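Local structure of aromatic amino acid beta-eliminating lyase/threonine aldolase (Exiguobacterium sibiricum, 3LWS) at residues Asp122-Leu127 with Gly149-Ala154; Asp128-Leu133 with Ser162-Glu167; Glu181-Pro184 with Thr189-Glu192; His279-Val284 with Met289-Phe294. The protein belongs to the beta-eliminating lyase family of pyridoxal-phosphate-dependent proteins, which share the aminotransferase-like fold, and forms a two-chain assembly in the crystal. All blocks are in the same frame, centred on the assembly; numbering follows the deposited sequence. Where two conformers were deposited one is given.

Interaction 1: residues Asp122-Leu127 with Gly149-Ala154; sequences DRLMTL and GGVAPA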
loop_
_atom_site.group_PDB
_atom_site.type_symbol
_atom_site.label_atom_id
_atom_site.label_comp_id
_atom_site.label_asym_id
_atom_site.label_seq_id
_atom_site.Cartn_x
_atom_site.Cartn_y
_atom_site.Cartn_z
ATOM N N ASP A 122 -12.388 28.778 6.695
ATOM C CA ASP A 122 -12.868 29.269 5.422
ATOM C C ASP A 122 -11.872 30.198 4.706
ATOM O O ASP A 122 -12.257 30.913 3.776
ATOM C CB ASP A 122 -14.183 30.001 5.660
ATOM C CG ASP A 122 -14.002 31.269 6.450
ATOM O OD1 ASP A 122 -13.035 31.347 7.254
ATOM O OD2 ASP A 122 -14.840 32.176 6.255
ATOM N N ARG A 123 -10.607 30.235 5.139
ATOM C CA ARG A 123 -9.634 31.129 4.511
ATOM C C ARG A 123 -8.216 30.628 4.714
ATOM O O ARG A 123 -7.977 29.695 5.474
ATOM C CB ARG A 123 -9.752 32.550 5.113
ATOM C CG ARG A 123 -9.539 32.597 6.637
ATOM C CD ARG A 123 -9.205 33.979 7.098
ATOM N NE ARG A 123 -9.137 34.125 8.551
ATOM C CZ ARG A 123 -8.128 33.753 9.338
ATOM N NH1 ARG A 123 -7.034 33.143 8.864
ATOM N NH2 ARG A 123 -8.225 33.988 10.638
ATOM N N LEU A 124 -7.274 31.275 4.053
ATOM C CA LEU A 124 -5.860 30.980 4.318
ATOM C C LEU A 124 -5.479 31.532 5.688
ATOM O O LEU A 124 -6.016 32.541 6.152
ATOM C CB LEU A 124 -4.941 31.587 3.254
ATOM C CG LEU A 124 -5.011 31.085 1.818
ATOM C CD1 LEU A 124 -3.964 31.839 1.007
ATOM C CD2 LEU A 124 -4.792 29.562 1.740
HETATM N N MSE A 125 -4.574 30.840 6.354
HETATM C CA MSE A 125 -3.910 31.376 7.545
HETATM C C MSE A 125 -3.091 32.609 7.113
HETATM O O MSE A 125 -2.625 32.686 5.983
HETATM C CB MSE A 125 -2.986 30.310 8.146
HETATM C CG MSE A 125 -1.735 30.036 7.286
HETATM SE SE MSE A 125 -0.541 28.708 8.059
HETATM C CE MSE A 125 -1.598 27.178 7.534
ATOM N N THR A 126 -2.929 33.565 8.005
ATOM C CA THR A 126 -2.226 34.800 7.694
ATOM C C THR A 126 -0.789 34.684 8.192
ATOM O O THR A 126 -0.503 33.858 9.045
ATOM C CB THR A 126 -2.909 35.990 8.371
ATOM O OG1 THR A 126 -2.750 35.875 9.793
ATOM C CG2 THR A 126 -4.375 36.058 8.021
ATOM N N LEU A 127 0.112 35.496 7.652
ATOM C CA LEU A 127 1.490 35.540 8.138
ATOM C C LEU A 127 1.563 35.930 9.621
ATOM O O LEU A 127 2.372 35.357 10.367
ATOM C CB LEU A 127 2.333 36.496 7.298
ATOM C CG LEU A 127 3.794 36.709 7.685
ATOM C CD1 LEU A 127 4.581 35.456 7.760
ATOM C CD2 LEU A 127 4.441 37.622 6.676
ATOM N N GLY A 149 -11.394 25.606 -2.117
ATOM C CA GLY A 149 -11.477 25.829 -3.561
ATOM C C GLY A 149 -10.144 25.924 -4.300
ATOM O O GLY A 149 -10.101 25.981 -5.541
ATOM N N GLY A 150 -9.070 26.026 -3.531
ATOM C CA GLY A 150 -7.713 26.034 -4.077
ATOM C C GLY A 150 -7.145 27.429 -4.179
ATOM O O GLY A 150 -6.958 27.950 -5.264
ATOM N N VAL A 151 -6.887 28.012 -3.017
ATOM C CA VAL A 151 -6.320 29.337 -2.842
ATOM C C VAL A 151 -4.889 29.149 -2.317
ATOM O O VAL A 151 -4.642 28.198 -1.573
ATOM C CB VAL A 151 -7.199 30.082 -1.825
ATOM C CG1 VAL A 151 -6.596 31.424 -1.415
ATOM C CG2 VAL A 151 -8.628 30.222 -2.393
ATOM N N ALA A 152 -3.961 30.023 -2.684
ATOM C CA ALA A 152 -2.567 29.859 -2.235
ATOM C C ALA A 152 -1.920 31.202 -2.055
ATOM O O ALA A 152 -2.347 32.178 -2.661
ATOM C CB ALA A 152 -1.777 29.026 -3.218
ATOM N N PRO A 153 -0.916 31.273 -1.182
ATOM C CA PRO A 153 -0.278 32.566 -0.992
ATOM C C PRO A 153 0.655 32.880 -2.181
ATOM O O PRO A 153 0.978 31.984 -2.947
ATOM C CB PRO A 153 0.468 32.408 0.330
ATOM C CG PRO A 153 0.493 30.961 0.641
ATOM C CD PRO A 153 -0.490 30.260 -0.208
ATOM N N ALA A 154 1.018 34.152 -2.338
ATOM C CA ALA A 154 1.974 34.593 -3.358
ATOM C C ALA A 154 3.329 33.945 -3.094
ATOM O O ALA A 154 3.639 33.597 -1.951
ATOM C CB ALA A 154 2.113 36.111 -3.344
#

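Interaction 2: residues Asp128-Leu133 with Ser162-Glu167; sequences DEIKAL and SRYCRE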
loop_
_atom_site.group_PDB
_atom_site.type_symbol
_atom_site.label_atom_id
_atom_site.label_comp_id
_atom_site.label_asym_id
_atom_site.label_seq_id
_atom_site.Cartn_x
_atom_site.Cartn_y
_atom_site.Cartn_z
ATOM N N ASP A 128 0.710 36.860 10.064
ATOM C CA ASP A 128 0.638 37.189 11.490
ATOM C C ASP A 128 0.283 35.993 12.355
ATOM O O ASP A 128 0.844 35.835 13.456
ATOM C CB ASP A 128 -0.360 38.299 11.775
ATOM C CG ASP A 128 0.132 39.662 11.312
ATOM O OD1 ASP A 128 1.353 39.867 11.207
ATOM O OD2 ASP A 128 -0.721 40.520 11.046
ATOM N N GLU A 129 -0.657 35.175 11.895
ATOM C CA GLU A 129 -1.027 33.953 12.634
ATOM C C GLU A 129 0.119 32.946 12.751
ATOM O O GLU A 129 0.253 32.312 13.769
ATOM C CB GLU A 129 -2.249 33.298 12.018
ATOM C CG GLU A 129 -3.526 34.026 12.400
ATOM C CD GLU A 129 -4.696 33.653 11.547
ATOM O OE1 GLU A 129 -4.512 33.262 10.378
ATOM O OE2 GLU A 129 -5.827 33.779 12.030
ATOM N N ILE A 130 0.942 32.820 11.711
ATOM C CA ILE A 130 2.145 31.981 11.759
ATOM C C ILE A 130 3.162 32.571 12.758
ATOM O O ILE A 130 3.693 31.864 13.576
ATOM C CB ILE A 130 2.790 31.869 10.349
ATOM C CG1 ILE A 130 1.892 31.039 9.394
ATOM C CG2 ILE A 130 4.189 31.278 10.405
ATOM C CD1 ILE A 130 2.315 31.123 7.971
ATOM N N LYS A 131 3.431 33.871 12.679
ATOM C CA LYS A 131 4.347 34.528 13.625
ATOM C C LYS A 131 3.870 34.426 15.077
ATOM O O LYS A 131 4.684 34.525 15.981
ATOM C CB LYS A 131 4.566 35.998 13.265
ATOM C CG LYS A 131 5.352 36.248 11.977
ATOM C CD LYS A 131 5.259 37.700 11.522
ATOM C CE LYS A 131 6.223 38.001 10.396
ATOM N NZ LYS A 131 5.997 39.335 9.761
ATOM N N ALA A 132 2.562 34.264 15.302
ATOM C CA ALA A 132 2.025 34.108 16.656
ATOM C C ALA A 132 2.145 32.685 17.179
ATOM O O ALA A 132 1.875 32.452 18.347
ATOM C CB ALA A 132 0.539 34.601 16.729
ATOM N N LEU A 133 2.538 31.728 16.333
ATOM C CA LEU A 133 2.725 30.342 16.810
ATOM C C LEU A 133 3.816 30.274 17.864
ATOM O O LEU A 133 4.783 30.998 17.746
ATOM C CB LEU A 133 3.061 29.367 15.679
ATOM C CG LEU A 133 1.917 29.047 14.679
ATOM C CD1 LEU A 133 2.444 28.149 13.569
ATOM C CD2 LEU A 133 0.693 28.414 15.358
ATOM N N SER A 162 9.165 30.695 4.804
ATOM C CA SER A 162 10.330 29.804 4.790
ATOM C C SER A 162 11.507 30.351 5.608
ATOM O O SER A 162 12.137 29.611 6.378
ATOM C CB SER A 162 10.800 29.602 3.352
ATOM O OG SER A 162 11.886 28.730 3.284
ATOM N N ARG A 163 11.802 31.636 5.445
ATOM C CA ARG A 163 12.861 32.290 6.244
ATOM C C ARG A 163 12.481 32.388 7.721
ATOM O O ARG A 163 13.295 32.161 8.594
ATOM C CB ARG A 163 13.158 33.678 5.695
ATOM C CG ARG A 163 14.320 34.436 6.415
ATOM C CD ARG A 163 14.639 35.789 5.744
ATOM N NE ARG A 163 14.951 35.600 4.321
ATOM C CZ ARG A 163 14.079 35.657 3.306
ATOM N NH1 ARG A 163 12.789 35.931 3.503
ATOM N NH2 ARG A 163 14.507 35.437 2.065
ATOM N N TYR A 164 11.229 32.724 7.995
ATOM C CA TYR A 164 10.786 32.870 9.359
ATOM C C TYR A 164 10.990 31.557 10.099
ATOM O O TYR A 164 11.704 31.501 11.085
ATOM C CB TYR A 164 9.311 33.334 9.418
ATOM C CG TYR A 164 8.807 33.473 10.827
ATOM C CD1 TYR A 164 9.098 34.609 11.588
ATOM C CD2 TYR A 164 8.085 32.463 11.416
ATOM C CE1 TYR A 164 8.653 34.731 12.865
ATOM C CE2 TYR A 164 7.656 32.566 12.698
ATOM C CZ TYR A 164 7.938 33.706 13.425
ATOM O OH TYR A 164 7.508 33.797 14.714
ATOM N N CYS A 165 10.374 30.503 9.580
ATOM C CA CYS A 165 10.385 29.185 10.225
ATOM C C CYS A 165 11.803 28.696 10.446
ATOM O O CYS A 165 12.134 28.209 11.523
ATOM C CB CYS A 165 9.618 28.164 9.385
ATOM S SG CYS A 165 7.854 28.437 9.369
ATOM N N ARG A 166 12.629 28.846 9.415
ATOM C CA ARG A 166 14.025 28.469 9.486
ATOM C C ARG A 166 14.734 29.275 10.566
ATOM O O ARG A 166 15.441 28.703 11.387
ATOM C CB ARG A 166 14.681 28.692 8.125
ATOM C CG ARG A 166 15.977 27.980 7.892
ATOM C CD ARG A 166 16.373 28.101 6.417
ATOM N NE ARG A 166 17.519 27.262 6.064
ATOM C CZ ARG A 166 18.074 27.203 4.850
ATOM N NH1 ARG A 166 17.597 27.934 3.840
ATOM N NH2 ARG A 166 19.117 26.404 4.639
ATOM N N GLU A 167 14.521 30.595 10.591
ATOM C CA GLU A 167 15.158 31.452 11.588
ATOM C C GLU A 167 14.697 31.070 12.999
ATOM O O GLU A 167 15.391 31.329 13.964
ATOM C CB GLU A 167 14.874 32.933 11.286
ATOM C CG GLU A 167 15.604 33.949 12.168
ATOM C CD GLU A 167 17.064 34.144 11.785
ATOM O OE1 GLU A 167 17.369 34.129 10.571
ATOM O OE2 GLU A 167 17.898 34.327 12.704
#

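Interaction 3: residues Glu181-Pro184 with Thr189-Glu192; sequences EMLP and TAAE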
loop_
_atom_site.group_PDB
_atom_site.type_symbol
_atom_site.label_atom_id
_atom_site.label_comp_id
_atom_site.label_asym_id
_atom_site.label_seq_id
_atom_site.Cartn_x
_atom_site.Cartn_y
_atom_site.Cartn_z
ATOM N N GLU A 181 0.062 21.344 -10.282
ATOM C CA GLU A 181 -1.052 22.124 -10.714
ATOM C C GLU A 181 -0.816 23.592 -10.474
ATOM O O GLU A 181 -1.413 24.419 -11.176
ATOM C CB GLU A 181 -2.356 21.701 -10.005
ATOM C CG GLU A 181 -2.855 20.321 -10.350
ATOM C CD GLU A 181 -2.273 19.206 -9.489
ATOM O OE1 GLU A 181 -1.065 19.266 -9.192
ATOM O OE2 GLU A 181 -3.037 18.273 -9.124
HETATM N N MSE A 182 0.008 23.911 -9.475
HETATM C CA MSE A 182 0.287 25.292 -9.062
HETATM C C MSE A 182 1.437 25.979 -9.829
HETATM O O MSE A 182 1.594 27.197 -9.743
HETATM C CB MSE A 182 0.628 25.343 -7.578
HETATM C CG MSE A 182 -0.504 25.065 -6.665
HETATM SE SE MSE A 182 -1.953 26.332 -6.901
HETATM C CE MSE A 182 -1.091 28.050 -7.074
ATOM N N LEU A 183 2.242 25.201 -10.548
ATOM C CA LEU A 183 3.428 25.755 -11.200
ATOM C C LEU A 183 3.119 26.795 -12.311
ATOM O O LEU A 183 3.786 27.809 -12.369
ATOM C CB LEU A 183 4.383 24.628 -11.649
ATOM C CG LEU A 183 4.853 23.714 -10.494
ATOM C CD1 LEU A 183 5.898 22.688 -10.915
ATOM C CD2 LEU A 183 5.374 24.497 -9.321
ATOM N N PRO A 184 2.081 26.581 -13.145
ATOM C CA PRO A 184 1.780 27.616 -14.126
ATOM C C PRO A 184 1.556 28.983 -13.489
ATOM O O PRO A 184 2.137 29.965 -13.930
ATOM C CB PRO A 184 0.517 27.080 -14.812
ATOM C CG PRO A 184 0.634 25.645 -14.678
ATOM C CD PRO A 184 1.222 25.410 -13.344
ATOM N N THR A 189 9.483 26.331 -11.211
ATOM C CA THR A 189 9.693 24.897 -11.337
ATOM C C THR A 189 9.345 24.209 -10.026
ATOM O O THR A 189 9.299 24.832 -8.982
ATOM C CB THR A 189 11.157 24.554 -11.563
ATOM O OG1 THR A 189 11.884 24.882 -10.372
ATOM C CG2 THR A 189 11.746 25.295 -12.794
ATOM N N ALA A 190 9.180 22.903 -10.067
ATOM C CA ALA A 190 8.914 22.136 -8.836
ATOM C C ALA A 190 10.038 22.319 -7.777
ATOM O O ALA A 190 9.747 22.438 -6.578
ATOM C CB ALA A 190 8.685 20.653 -9.159
ATOM N N ALA A 191 11.304 22.388 -8.225
ATOM C CA ALA A 191 12.419 22.552 -7.306
ATOM C C ALA A 191 12.407 23.937 -6.665
ATOM O O ALA A 191 12.693 24.051 -5.471
ATOM C CB ALA A 191 13.750 22.258 -7.984
ATOM N N GLU A 192 12.056 24.992 -7.418
ATOM C CA GLU A 192 12.035 26.338 -6.817
ATOM C C GLU A 192 10.966 26.476 -5.695
ATOM O O GLU A 192 11.153 27.220 -4.714
ATOM C CB GLU A 192 11.815 27.422 -7.887
ATOM C CG GLU A 192 13.018 27.610 -8.827
ATOM C CD GLU A 192 12.727 28.500 -10.047
ATOM O OE1 GLU A 192 11.555 28.580 -10.503
ATOM O OE2 GLU A 192 13.695 29.105 -10.560
#

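Interaction 4: residues His279-Val284 with Met289-Phe294; sequences HTTPEV and MFHLHF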
loop_
_atom_site.group_PDB
_atom_site.type_symbol
_atom_site.label_atom_id
_atom_site.label_comp_id
_atom_site.label_asym_id
_atom_site.label_seq_id
_atom_site.Cartn_x
_atom_site.Cartn_y
_atom_site.Cartn_z
ATOM N N HIS A 279 -21.718 30.714 -8.360
ATOM C CA HIS A 279 -20.368 31.280 -8.413
ATOM C C HIS A 279 -19.257 30.284 -8.080
ATOM O O HIS A 279 -19.512 29.157 -7.603
ATOM C CB HIS A 279 -20.262 32.545 -7.549
ATOM C CG HIS A 279 -20.252 32.285 -6.086
ATOM N ND1 HIS A 279 -21.413 32.127 -5.366
ATOM C CD2 HIS A 279 -19.240 32.260 -5.184
ATOM C CE1 HIS A 279 -21.116 31.974 -4.088
ATOM N NE2 HIS A 279 -19.806 32.045 -3.950
ATOM N N THR A 280 -18.024 30.679 -8.388
ATOM C CA THR A 280 -16.880 29.864 -8.005
ATOM C C THR A 280 -16.143 30.490 -6.824
ATOM O O THR A 280 -16.295 31.674 -6.529
ATOM C CB THR A 280 -15.940 29.526 -9.207
ATOM O OG1 THR A 280 -15.251 30.687 -9.663
ATOM C CG2 THR A 280 -16.741 28.895 -10.381
ATOM N N THR A 281 -15.410 29.651 -6.113
ATOM C CA THR A 281 -14.534 30.061 -5.037
ATOM C C THR A 281 -13.269 29.266 -5.333
ATOM O O THR A 281 -13.343 28.047 -5.490
ATOM C CB THR A 281 -15.122 29.701 -3.650
ATOM O OG1 THR A 281 -15.142 28.274 -3.508
ATOM C CG2 THR A 281 -16.540 30.263 -3.498
ATOM N N PRO A 282 -12.142 29.946 -5.577
ATOM C CA PRO A 282 -12.039 31.395 -5.767
ATOM C C PRO A 282 -12.778 31.807 -7.050
ATOM O O PRO A 282 -13.078 30.961 -7.884
ATOM C CB PRO A 282 -10.528 31.618 -5.902
ATOM C CG PRO A 282 -10.003 30.360 -6.487
ATOM C CD PRO A 282 -10.884 29.258 -5.935
ATOM N N GLU A 283 -13.058 33.102 -7.193
ATOM C CA GLU A 283 -13.712 33.615 -8.381
ATOM C C GLU A 283 -12.865 33.287 -9.639
ATOM O O GLU A 283 -13.362 32.782 -10.652
ATOM C CB GLU A 283 -13.960 35.117 -8.202
ATOM C CG GLU A 283 -14.588 35.814 -9.387
ATOM C CD GLU A 283 -14.679 37.301 -9.188
ATOM O OE1 GLU A 283 -14.440 37.786 -8.054
ATOM O OE2 GLU A 283 -14.963 37.983 -10.173
ATOM N N VAL A 284 -11.576 33.539 -9.520
ATOM C CA VAL A 284 -10.603 33.242 -10.569
ATOM C C VAL A 284 -9.702 32.164 -9.986
ATOM O O VAL A 284 -9.065 32.381 -8.966
ATOM C CB VAL A 284 -9.767 34.476 -10.959
ATOM C CG1 VAL A 284 -8.875 34.148 -12.167
ATOM C CG2 VAL A 284 -10.680 35.663 -11.257
HETATM N N MSE A 289 -8.169 23.910 -10.511
HETATM C CA MSE A 289 -9.303 23.602 -9.651
HETATM C C MSE A 289 -10.004 24.843 -9.149
HETATM O O MSE A 289 -9.426 25.931 -9.074
HETATM C CB MSE A 289 -8.844 22.736 -8.471
HETATM C CG MSE A 289 -8.207 23.524 -7.328
HETATM SE SE MSE A 289 -8.067 22.433 -5.729
HETATM C CE MSE A 289 -9.952 22.366 -5.210
ATOM N N PHE A 290 -11.260 24.637 -8.783
ATOM C CA PHE A 290 -12.034 25.578 -8.011
ATOM C C PHE A 290 -13.233 24.854 -7.381
ATOM O O PHE A 290 -13.533 23.706 -7.736
ATOM C CB PHE A 290 -12.496 26.751 -8.877
ATOM C CG PHE A 290 -13.222 26.360 -10.144
ATOM C CD1 PHE A 290 -12.527 26.186 -11.337
ATOM C CD2 PHE A 290 -14.610 26.206 -10.153
ATOM C CE1 PHE A 290 -13.203 25.862 -12.518
ATOM C CE2 PHE A 290 -15.285 25.870 -11.318
ATOM C CZ PHE A 290 -14.584 25.714 -12.509
ATOM N N HIS A 291 -13.930 25.513 -6.467
ATOM C CA HIS A 291 -15.224 24.990 -6.038
ATOM C C HIS A 291 -16.329 25.742 -6.722
ATOM O O HIS A 291 -16.214 26.934 -6.960
ATOM C CB HIS A 291 -15.396 25.021 -4.523
ATOM C CG HIS A 291 -14.548 24.019 -3.796
ATOM N ND1 HIS A 291 -14.474 23.969 -2.426
ATOM C CD2 HIS A 291 -13.726 23.034 -4.253
ATOM C CE1 HIS A 291 -13.637 23.010 -2.064
ATOM N NE2 HIS A 291 -13.186 22.412 -3.152
ATOM N N LEU A 292 -17.386 25.014 -7.031
ATOM C CA LEU A 292 -18.536 25.530 -7.744
ATOM C C LEU A 292 -19.718 25.480 -6.778
ATOM O O LEU A 292 -20.187 24.393 -6.447
ATOM C CB LEU A 292 -18.811 24.660 -8.968
ATOM C CG LEU A 292 -20.013 25.032 -9.832
ATOM C CD1 LEU A 292 -19.840 26.445 -10.395
ATOM C CD2 LEU A 292 -20.165 23.995 -10.946
ATOM N N HIS A 293 -20.167 26.660 -6.371
ATOM C CA HIS A 293 -21.290 26.923 -5.462
ATOM C C HIS A 293 -22.589 27.353 -6.184
ATOM O O HIS A 293 -22.564 28.290 -7.006
ATOM C CB HIS A 293 -20.909 28.133 -4.619
ATOM C CG HIS A 293 -19.800 27.886 -3.655
ATOM N ND1 HIS A 293 -19.784 28.433 -2.394
ATOM C CD2 HIS A 293 -18.671 27.154 -3.759
ATOM C CE1 HIS A 293 -18.687 28.048 -1.765
ATOM N NE2 HIS A 293 -18.006 27.256 -2.568
ATOM N N PHE A 294 -23.704 26.716 -5.830
ATOM C CA PHE A 294 -25.033 27.026 -6.300
ATOM C C PHE A 294 -25.880 27.484 -5.099
ATOM O O PHE A 294 -25.947 26.780 -4.082
ATOM C CB PHE A 294 -25.709 25.775 -6.898
ATOM C CG PHE A 294 -24.946 25.137 -8.030
ATOM C CD1 PHE A 294 -23.968 24.174 -7.791
ATOM C CD2 PHE A 294 -25.205 25.495 -9.338
ATOM C CE1 PHE A 294 -23.261 23.599 -8.845
ATOM C CE2 PHE A 294 -24.508 24.912 -10.383
ATOM C CZ PHE A 294 -23.545 23.974 -10.141
#

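Interaction 1: residues Asp122-Leu127 with Gly149-Ala154
Leu-124 reaches across to Val-151, Ala-152 and Pro-153, and its side chain alone carries the contact from the 122-127 side. CB already points at the facing loop, and a first torsion of -66° sets CG anti to the carbonyl carbon, beside the backbone N. Leu-124 CG then lies 3.6 Å from Val-151 CG1. Beyond CG the two branches part. Leu-124 CD1 also comes within 3.6 Å of Val-151 CG1; Val-151 has two conformers, so its methyl contacts are less certain. The same CD1 meets the backbone where Ala-152 joins Pro-153, 3.7 Å from Ala-152 C and 3.8 Å from Pro-153 N, while Pro-153 CD stands beside it at 4.0 Å. Leu-124 CD2 takes the other direction and rests 3.6 Å from Val-151 O. Behind the leucine, its own carbonyl is held by Arg-123, whose NH1 donates to Leu-124 O at 3.0 Å, just ahead of helix 127-131. The facing loop leads into helix 155-167, and Pro-153 also touches Leu-158 of that helix. No hydrogen bond crosses between 122-127 and 149-154. Two loops that each precede a helix therefore meet through methyls laid against a methyl, a proline ring carbon and a peptide, a partly exposed contact that rests on van der Waals fit rather than on directional bonding.

Interaction 2: residues Asp128-Leu133 with Ser162-Glu167
Tyr-164 and Lys-131 have first torsions that bring the tyrosine ring and the lysine CG together: the tyrosine CG is anti to its backbone N (chi1 179°), whereas the lysine CG is anti to its carbonyl carbon (chi1 -69°). The setting is the alpha/beta domain of the aminotransferase-like fold, in which helices 127-131 and 155-167 pack beside strand 138-142 of the mixed sheet. Lysine uses its aliphatic root here. Its CG forms a CH-pi contact over one face of the Tyr-164 ring, 4.0 Å from the centroid and displaced toward the rim, and the extended chain beyond CG carries the ammonium group away from the aromatic. On the CD2 side of the ring, Ile-130 CG2 touches Tyr-164 CD2 at 4.2 Å, the two side chains sliding past one another in opposite directions. Ile-130 also packs on Leu-139, as does Cys-165, so the two helices share a strand residue. At the hydroxyl, Arg-168 NH1 hydrogen-bonds with both Tyr-164 OH and Leu-133 O, tying the phenol to Leu-133 through one arginine nitrogen. There Tyr-164 OH lies 3.4 Å from Lys-131 CA.

Interaction 3: residues Glu181-Pro184 with Thr189-Glu192
Leu-183 supplies the apolar part of this contact, directing its isobutyl group at the start of the helix that begins with Ala-190. With chi1 at -58°, CG is anti to the carbonyl carbon, and the CD1 methyl is delivered to the first turn: it lies 3.4 Å from Ala-190 N and 3.9 Å from Ala-190 CB. The second methyl, Leu-183 CD2, approaches the preceding carbonyl, 4.0 Å from Thr-189 O. Both methyls thus approach the Thr-189 to Ala-190 peptide from one side, CD1 nearer its N and CD2 nearer its carbonyl, and Ala-190 itself packs further on Val-59 and Leu-60 of helix 49-60.

The polar interactions all lie within 189-192; no hydrogen bond passes to 181-184. Glu-192 N donates to Thr-189 OG1 over 3.0 Å with an angle of 162° at the hydrogen. In return, Thr-189 N donates to Glu-192 OE1 at 3.1 Å, reaching this oxygen from above the carboxylate plane. The threonine CB points away from 181-184, and its hydroxyl is used within its own segment.

Backbone geometry adds a third element: helix 179-186 is kinked at Pro-184, whose N has no hydrogen to give to the preceding turn. The reciprocal bonds of Thr-189 and Glu-192 make a capping box, the N-terminal motif of an alpha-helix, here with a leucine from the preceding helix packed against the capped turn.

Interaction 4: residues His279-Val284 with Met289-Phe294
This is an antiparallel beta hairpin contact at the edge of a four-stranded sheet, where the outermost strand 278-281 pairs with strand 289-295. Thr-281 and His-291 form one hydrogen-bonded pair, with His-291 N to Thr-281 O at 2.8 Å and Thr-281 N to His-291 O at 3.0 Å; His-279 and His-293 form the next. Between them Thr-280 faces Leu-292 in a non-hydrogen-bonded pair. On the face bearing the histidines, side chains overlap in sequence: Thr-281 CG2 sits over the His-293 ring, 3.6 Å from its centroid, and His-293 CB lies over the His-279 ring, 4.0 Å from its centroid. The two imidazoles are inclined at 45°. On the other face Thr-280 CG2 nestles 3.4 Å from Phe-290 CD2, while its OG1 donates to Pro-282 O. The strand ends at Thr-281, the peptide before Pro-282 is cis, and Pro-282 CD touches Phe-290 CB. Helix 258-273 covers the Thr-280 and Leu-292 face, with Ala-269 and Phe-272 against it. Strand 326-332 pairs with the far edge of 289-295; from it Glu-330 binds His-291 NE2, and Tyr-326 lies nearly parallel to the His-293 ring.

In the fold
Interactions 1 and 2 alternate along the chain and form one continuous patch around the helices 127-131 and 155-167: Arg-123 NH2 makes a salt bridge with Glu-129 OE2 at 2.8 Å, and the selenomethionine Met-125 packs on Ile-130. Interaction 3 follows, its centre about 17 Å from that of interaction 1, joined to it through Ala-152 and the selenomethionine Met-182. Interaction 4 comes last, in the separate antiparallel sheet, yet Gly-149 and Gly-150 of interaction 1 touch its Pro-282, Met-289 and His-291. Interaction 1 therefore touches each of the others, whereas interactions 2 and 4 lie about 30 Å apart between centres. The 149-154 loop thereby links the mixed sheet's helical layer to the smaller antiparallel sheet.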